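PDB 5GUF: CDP-archaeol synthase from Aeropyrum pernix K1, which probably catalyses the magnesium-dependent transfer of a cytidylyl group from CTP to an unsaturated archaeal ether-lipid phosphate, giving CDP-archaeol and diphosphate. Local coordinates for residues Val45-Lys57 against Asp100-Arg114. Numbering follows the deposited sequence.
Sequences VLPDGRRLLGDGK and DMAGSFVKRRLGIER. With K (potassium ion), chain F; CTP (cytidine-5'-triphosphate), chain B.
Lys57 and Asp100 form a salt bridge at the CTP site, NZ lying 2.6 Å from OD2 on the syn side of the carboxylate. Asp100 OD1 binds the potassium ion, as does CTP O2A, so the salt bridge and potassium bonds link lysine, aspartate, ion and alpha-phosphate; the carbonyl of Asp122 is a further potassium ligand. Arg108 ties the loop 45-57 to the gamma-phosphate. Its NH1 donates to Leu53 O at 2.9 Å, only 3° out of the guanidinium plane, and NH2 to CTP O1G at 2.8 Å. NE and NH2 both grip Ile112 O, side-on, which should fix the rotation of the group; Arg114 CA and Ser104 O cover opposite faces. A methionine here removes these N-H groups and would probably leave Leu53 O without this donor and the gamma-phosphate without one of its positively charged partners.

At the last turn of helix 84-109, Arg109 NE meets the syn lone pair of Asp48 OD2 at 2.7 Å with a nearly straight bond (178°), the two flat groups being almost coplanar. The Arg109 chain, bent at chi2 and chi3, brings the other edge to the loop carbonyls: NH2 donates to Arg51 O at 2.8 Å and NH1 to Leu52 O at 3.2 Å. Leu46 CD1 sits over the centre of one guanidinium face.

Apolar side chains meet along the flank of the helix. Leu53 puts CD2 against Phe105 CB and CD1 3.9 Å from Met101 SD, while Leu52 CD1 touches Phe105 CE1. Arg114 lays its guanidinium over the Asp55-Gly56 backbone, and its NH2 donates to the CTP ribose O3'. Lys57 and Arg108 are thus shared with the triphosphate, whose negative charge they probably offset, while Arg109 ties helix to loop without touching CTP.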
loop_
_atom_site.group_PDB
_atom_site.type_symbol
_atom_site.label_atom_id
_atom_site.label_comp_id
_atom_site.label_asym_id
_atom_site.label_seq_id
_atom_site.Cartn_x
_atom_site.Cartn_y
_atom_site.Cartn_z
ATOM N N VAL A 45 26.226 4.812 7.359
ATOM C CA VAL A 45 25.997 3.904 6.243
ATOM C C VAL A 45 26.057 2.481 6.776
ATOM O O VAL A 45 26.923 2.165 7.596
ATOM C CB VAL A 45 27.043 4.120 5.135
ATOM C CG1 VAL A 45 26.930 3.035 4.065
ATOM C CG2 VAL A 45 26.916 5.538 4.534
ATOM N N LEU A 46 25.142 1.628 6.325
ATOM C CA LEU A 46 25.089 0.232 6.752
ATOM C C LEU A 46 25.955 -0.647 5.852
ATOM O O LEU A 46 26.365 -0.234 4.771
ATOM C CB LEU A 46 23.644 -0.247 6.736
ATOM C CG LEU A 46 22.700 0.245 7.824
ATOM C CD1 LEU A 46 21.645 -0.841 8.115
ATOM C CD2 LEU A 46 23.463 0.639 9.079
ATOM N N PRO A 47 26.244 -1.889 6.272
ATOM C CA PRO A 47 27.060 -2.794 5.434
ATOM C C PRO A 47 26.524 -3.049 4.038
ATOM O O PRO A 47 27.280 -3.561 3.201
ATOM C CB PRO A 47 27.079 -4.094 6.238
ATOM C CG PRO A 47 26.912 -3.664 7.639
ATOM C CD PRO A 47 26.001 -2.469 7.606
ATOM N N ASP A 48 25.256 -2.750 3.753
ATOM C CA ASP A 48 24.756 -2.917 2.396
ATOM C C ASP A 48 25.110 -1.742 1.508
ATOM O O ASP A 48 24.686 -1.712 0.350
ATOM C CB ASP A 48 23.244 -3.115 2.394
ATOM C CG ASP A 48 22.508 -2.036 3.165
ATOM O OD1 ASP A 48 23.102 -0.963 3.426
ATOM O OD2 ASP A 48 21.327 -2.264 3.502
ATOM N N GLY A 49 25.869 -0.776 2.025
ATOM C CA GLY A 49 26.286 0.388 1.273
ATOM C C GLY A 49 25.340 1.568 1.309
ATOM O O GLY A 49 25.665 2.613 0.731
ATOM N N ARG A 50 24.191 1.445 1.959
ATOM C CA ARG A 50 23.177 2.483 1.943
ATOM C C ARG A 50 23.113 3.166 3.303
ATOM O O ARG A 50 23.449 2.576 4.333
ATOM C CB ARG A 50 21.801 1.898 1.586
ATOM C CG ARG A 50 21.670 1.384 0.153
ATOM C CD ARG A 50 21.959 2.483 -0.847
ATOM N NE ARG A 50 22.459 1.940 -2.108
ATOM C CZ ARG A 50 22.026 2.284 -3.316
ATOM N NH1 ARG A 50 21.074 3.195 -3.466
ATOM N NH2 ARG A 50 22.559 1.707 -4.384
ATOM N N ARG A 51 22.642 4.413 3.296
ATOM C CA ARG A 51 22.433 5.135 4.547
ATOM C C ARG A 51 21.418 4.401 5.413
ATOM O O ARG A 51 20.549 3.678 4.918
ATOM C CB ARG A 51 21.953 6.552 4.269
ATOM C CG ARG A 51 23.025 7.450 3.692
ATOM C CD ARG A 51 23.950 7.968 4.770
ATOM N NE ARG A 51 23.236 8.827 5.712
ATOM C CZ ARG A 51 22.892 10.099 5.485
ATOM N NH1 ARG A 51 23.188 10.710 4.337
ATOM N NH2 ARG A 51 22.241 10.769 6.421
ATOM N N LEU A 52 21.562 4.555 6.725
ATOM C CA LEU A 52 20.583 3.979 7.640
ATOM C C LEU A 52 19.192 4.558 7.381
ATOM O O LEU A 52 18.209 3.816 7.249
ATOM C CB LEU A 52 21.024 4.228 9.080
ATOM C CG LEU A 52 20.023 3.876 10.175
ATOM C CD1 LEU A 52 19.842 2.375 10.242
ATOM C CD2 LEU A 52 20.457 4.452 11.523
ATOM N N LEU A 53 19.099 5.889 7.277
ATOM C CA LEU A 53 17.864 6.593 6.936
ATOM C C LEU A 53 18.000 7.485 5.719
ATOM O O LEU A 53 17.080 7.538 4.899
ATOM C CB LEU A 53 17.370 7.442 8.121
ATOM C CG LEU A 53 16.897 6.661 9.363
ATOM C CD1 LEU A 53 16.380 7.605 10.470
ATOM C CD2 LEU A 53 15.845 5.592 9.025
ATOM N N GLY A 54 19.131 8.173 5.565
ATOM C CA GLY A 54 19.305 9.146 4.512
ATOM C C GLY A 54 19.143 10.560 5.037
ATOM O O GLY A 54 18.706 10.800 6.171
ATOM N N ASP A 55 19.494 11.515 4.164
ATOM C CA ASP A 55 19.460 12.930 4.521
ATOM C C ASP A 55 18.047 13.484 4.629
ATOM O O ASP A 55 17.868 14.572 5.173
ATOM C CB ASP A 55 20.247 13.760 3.496
ATOM C CG ASP A 55 21.746 13.682 3.712
ATOM O OD1 ASP A 55 22.170 13.398 4.862
ATOM O OD2 ASP A 55 22.495 13.914 2.736
ATOM N N GLY A 56 17.048 12.774 4.112
ATOM C CA GLY A 56 15.694 13.280 4.149
ATOM C C GLY A 56 15.072 13.312 5.527
ATOM O O GLY A 56 13.983 13.866 5.669
ATOM N N LYS A 57 15.722 12.734 6.532
ATOM C CA LYS A 57 15.197 12.664 7.895
ATOM C C LYS A 57 16.138 13.475 8.777
ATOM O O LYS A 57 17.231 13.013 9.126
ATOM C CB LYS A 57 15.092 11.217 8.376
ATOM C CG LYS A 57 14.241 10.341 7.487
ATOM C CD LYS A 57 12.846 10.946 7.262
ATOM C CE LYS A 57 12.282 10.446 5.955
ATOM N NZ LYS A 57 11.058 11.095 5.445
ATOM N N ASP A 100 7.127 7.302 9.173
ATOM C CA ASP A 100 7.797 7.884 8.020
ATOM C C ASP A 100 9.279 7.514 8.001
ATOM O O ASP A 100 9.842 7.211 6.940
ATOM C CB ASP A 100 7.606 9.396 8.032
ATOM C CG ASP A 100 8.383 10.091 6.950
ATOM O OD1 ASP A 100 8.145 9.820 5.752
ATOM O OD2 ASP A 100 9.236 10.929 7.307
ATOM N N MET A 101 9.926 7.521 9.162
ATOM C CA MET A 101 11.307 7.058 9.224
ATOM C C MET A 101 11.413 5.561 8.944
ATOM O O MET A 101 12.335 5.122 8.250
ATOM C CB MET A 101 11.910 7.406 10.583
ATOM C CG MET A 101 12.203 8.889 10.712
ATOM S SD MET A 101 13.193 9.205 12.166
ATOM C CE MET A 101 11.960 8.864 13.421
ATOM N N ALA A 102 10.481 4.762 9.470
ATOM C CA ALA A 102 10.508 3.332 9.173
ATOM C C ALA A 102 10.375 3.087 7.672
ATOM O O ALA A 102 11.003 2.171 7.125
ATOM C CB ALA A 102 9.407 2.609 9.952
ATOM N N GLY A 103 9.593 3.923 6.987
ATOM C CA GLY A 103 9.470 3.802 5.546
ATOM C C GLY A 103 10.755 4.158 4.818
ATOM O O GLY A 103 11.136 3.490 3.858
ATOM N N SER A 104 11.427 5.231 5.254
ATOM C CA SER A 104 12.733 5.582 4.701
ATOM C C SER A 104 13.757 4.490 4.964
ATOM O O SER A 104 14.580 4.169 4.092
ATOM C CB SER A 104 13.217 6.904 5.290
ATOM O OG SER A 104 12.701 7.956 4.536
ATOM N N PHE A 105 13.731 3.918 6.167
ATOM C CA PHE A 105 14.580 2.769 6.462
ATOM C C PHE A 105 14.374 1.658 5.441
ATOM O O PHE A 105 15.343 1.100 4.907
ATOM C CB PHE A 105 14.292 2.243 7.866
ATOM C CG PHE A 105 15.048 0.996 8.195
ATOM C CD1 PHE A 105 16.416 1.049 8.445
ATOM C CD2 PHE A 105 14.405 -0.233 8.233
ATOM C CE1 PHE A 105 17.128 -0.106 8.747
ATOM C CE2 PHE A 105 15.101 -1.391 8.535
ATOM C CZ PHE A 105 16.468 -1.335 8.779
ATOM N N VAL A 106 13.112 1.317 5.163
ATOM C CA VAL A 106 12.827 0.229 4.239
ATOM C C VAL A 106 13.286 0.594 2.833
ATOM O O VAL A 106 13.845 -0.246 2.118
ATOM C CB VAL A 106 11.330 -0.144 4.308
ATOM C CG1 VAL A 106 10.882 -0.922 3.081
ATOM C CG2 VAL A 106 11.049 -0.970 5.575
ATOM N N LYS A 107 13.133 1.861 2.436
ATOM C CA LYS A 107 13.572 2.261 1.100
ATOM C C LYS A 107 15.081 2.121 0.944
ATOM O O LYS A 107 15.566 1.664 -0.102
ATOM C CB LYS A 107 13.152 3.699 0.791
ATOM C CG LYS A 107 11.660 3.916 0.631
ATOM C CD LYS A 107 11.344 5.379 0.514
ATOM C CE LYS A 107 11.618 5.888 -0.882
ATOM N NZ LYS A 107 11.195 7.303 -1.012
ATOM N N ARG A 108 15.840 2.518 1.970
ATOM C CA ARG A 108 17.294 2.411 1.889
ATOM C C ARG A 108 17.728 0.952 1.790
ATOM O O ARG A 108 18.588 0.615 0.971
ATOM C CB ARG A 108 17.956 3.091 3.097
ATOM C CG ARG A 108 17.745 4.615 3.239
ATOM C CD ARG A 108 18.174 5.452 2.024
ATOM N NE ARG A 108 17.109 5.623 1.033
ATOM C CZ ARG A 108 16.049 6.417 1.186
ATOM N NH1 ARG A 108 15.892 7.121 2.300
ATOM N NH2 ARG A 108 15.135 6.501 0.226
ATOM N N ARG A 109 17.149 0.074 2.615
ATOM C CA ARG A 109 17.512 -1.339 2.571
ATOM C C ARG A 109 17.213 -1.962 1.212
ATOM O O ARG A 109 17.834 -2.966 0.841
ATOM C CB ARG A 109 16.782 -2.122 3.668
ATOM C CG ARG A 109 17.012 -1.587 5.067
ATOM C CD ARG A 109 18.423 -1.844 5.609
ATOM N NE ARG A 109 19.484 -1.014 5.019
ATOM C CZ ARG A 109 19.634 0.303 5.193
ATOM N NH1 ARG A 109 18.774 0.993 5.933
ATOM N NH2 ARG A 109 20.649 0.940 4.609
ATOM N N LEU A 110 16.277 -1.390 0.459
ATOM C CA LEU A 110 15.942 -1.895 -0.864
ATOM C C LEU A 110 16.762 -1.240 -1.969
ATOM O O LEU A 110 16.498 -1.490 -3.153
ATOM C CB LEU A 110 14.456 -1.682 -1.131
ATOM C CG LEU A 110 13.519 -2.481 -0.239
ATOM C CD1 LEU A 110 12.105 -2.038 -0.519
ATOM C CD2 LEU A 110 13.677 -3.972 -0.490
ATOM N N GLY A 111 17.730 -0.399 -1.613
ATOM C CA GLY A 111 18.486 0.342 -2.598
ATOM C C GLY A 111 17.761 1.491 -3.259
ATOM O O GLY A 111 18.210 1.969 -4.303
ATOM N N ILE A 112 16.666 1.974 -2.689
ATOM C CA ILE A 112 15.970 3.128 -3.249
ATOM C C ILE A 112 16.605 4.398 -2.699
ATOM O O ILE A 112 16.552 4.649 -1.490
ATOM C CB ILE A 112 14.475 3.085 -2.928
ATOM C CG1 ILE A 112 13.819 1.791 -3.448
ATOM C CG2 ILE A 112 13.813 4.251 -3.541
ATOM C CD1 ILE A 112 12.370 1.584 -2.927
ATOM N N GLU A 113 17.191 5.208 -3.582
ATOM C CA GLU A 113 17.900 6.389 -3.109
ATOM C C GLU A 113 16.953 7.439 -2.552
ATOM O O GLU A 113 15.770 7.499 -2.899
ATOM C CB GLU A 113 18.768 7.006 -4.203
ATOM C CG GLU A 113 19.887 6.067 -4.645
ATOM C CD GLU A 113 20.469 6.377 -6.008
ATOM O OE1 GLU A 113 21.377 5.628 -6.426
ATOM O OE2 GLU A 113 20.056 7.362 -6.650
ATOM N N ARG A 114 17.513 8.286 -1.691
ATOM C CA ARG A 114 16.743 9.267 -0.947
ATOM C C ARG A 114 15.941 10.154 -1.896
ATOM O O ARG A 114 16.453 10.625 -2.917
ATOM C CB ARG A 114 17.710 10.084 -0.083
ATOM C CG ARG A 114 17.121 11.313 0.556
ATOM C CD ARG A 114 17.253 12.526 -0.317
ATOM N NE ARG A 114 16.648 13.681 0.324
ATOM C CZ ARG A 114 17.330 14.727 0.772
ATOM N NH1 ARG A 114 18.645 14.771 0.638
ATOM N NH2 ARG A 114 16.684 15.732 1.350
HETATM K K K F . 7.492 10.064 3.130
HETATM N N1 CTP B . 12.063 15.962 6.214
HETATM C C2 CTP B . 12.912 16.201 7.292
HETATM N N3 CTP B . 12.872 15.411 8.432
HETATM C C4 CTP B . 11.926 14.400 8.523
HETATM C C5 CTP B . 11.040 14.188 7.460
HETATM C C6 CTP B . 11.234 14.859 6.249
HETATM O O2 CTP B . 13.720 17.125 7.242
HETATM N N4 CTP B . 11.877 13.649 9.620
HETATM C "C1'" CTP B . 12.119 16.884 5.039
HETATM C "C2'" CTP B . 13.338 16.588 4.179
HETATM O "O2'" CTP B . 13.756 17.790 3.570
HETATM C "C3'" CTP B . 12.787 15.675 3.115
HETATM C "C4'" CTP B . 11.425 16.313 2.878
HETATM O "O4'" CTP B . 11.000 16.778 4.158
HETATM O "O3'" CTP B . 13.606 15.668 1.976
HETATM C "C5'" CTP B . 10.431 15.351 2.228
HETATM O "O5'" CTP B . 10.121 14.271 3.083
HETATM P PA CTP B . 10.237 12.767 2.535
HETATM O O1A CTP B . 9.517 12.730 1.205
HETATM O O2A CTP B . 9.677 11.753 3.512
HETATM O O3A CTP B . 11.826 12.542 2.373
HETATM P PB CTP B . 12.558 12.154 0.989
HETATM O O1B CTP B . 13.331 13.363 0.506
HETATM O O2B CTP B . 11.607 11.695 -0.086
HETATM O O3B CTP B . 13.541 10.953 1.452
HETATM P PG CTP B . 13.091 9.395 1.504
HETATM O O1G CTP B . 13.487 8.745 0.204
HETATM O O2G CTP B . 13.781 8.803 2.693
HETATM O O3G CTP B . 11.606 9.257 1.688
HETATM O O HOH W 1 19.559 -4.335 2.122
HETATM O O HOH W 2 9.446 8.048 4.287
HETATM O O HOH W 3 9.492 9.741 1.041
HETATM O O HOH W 4 5.601 10.530 4.782
#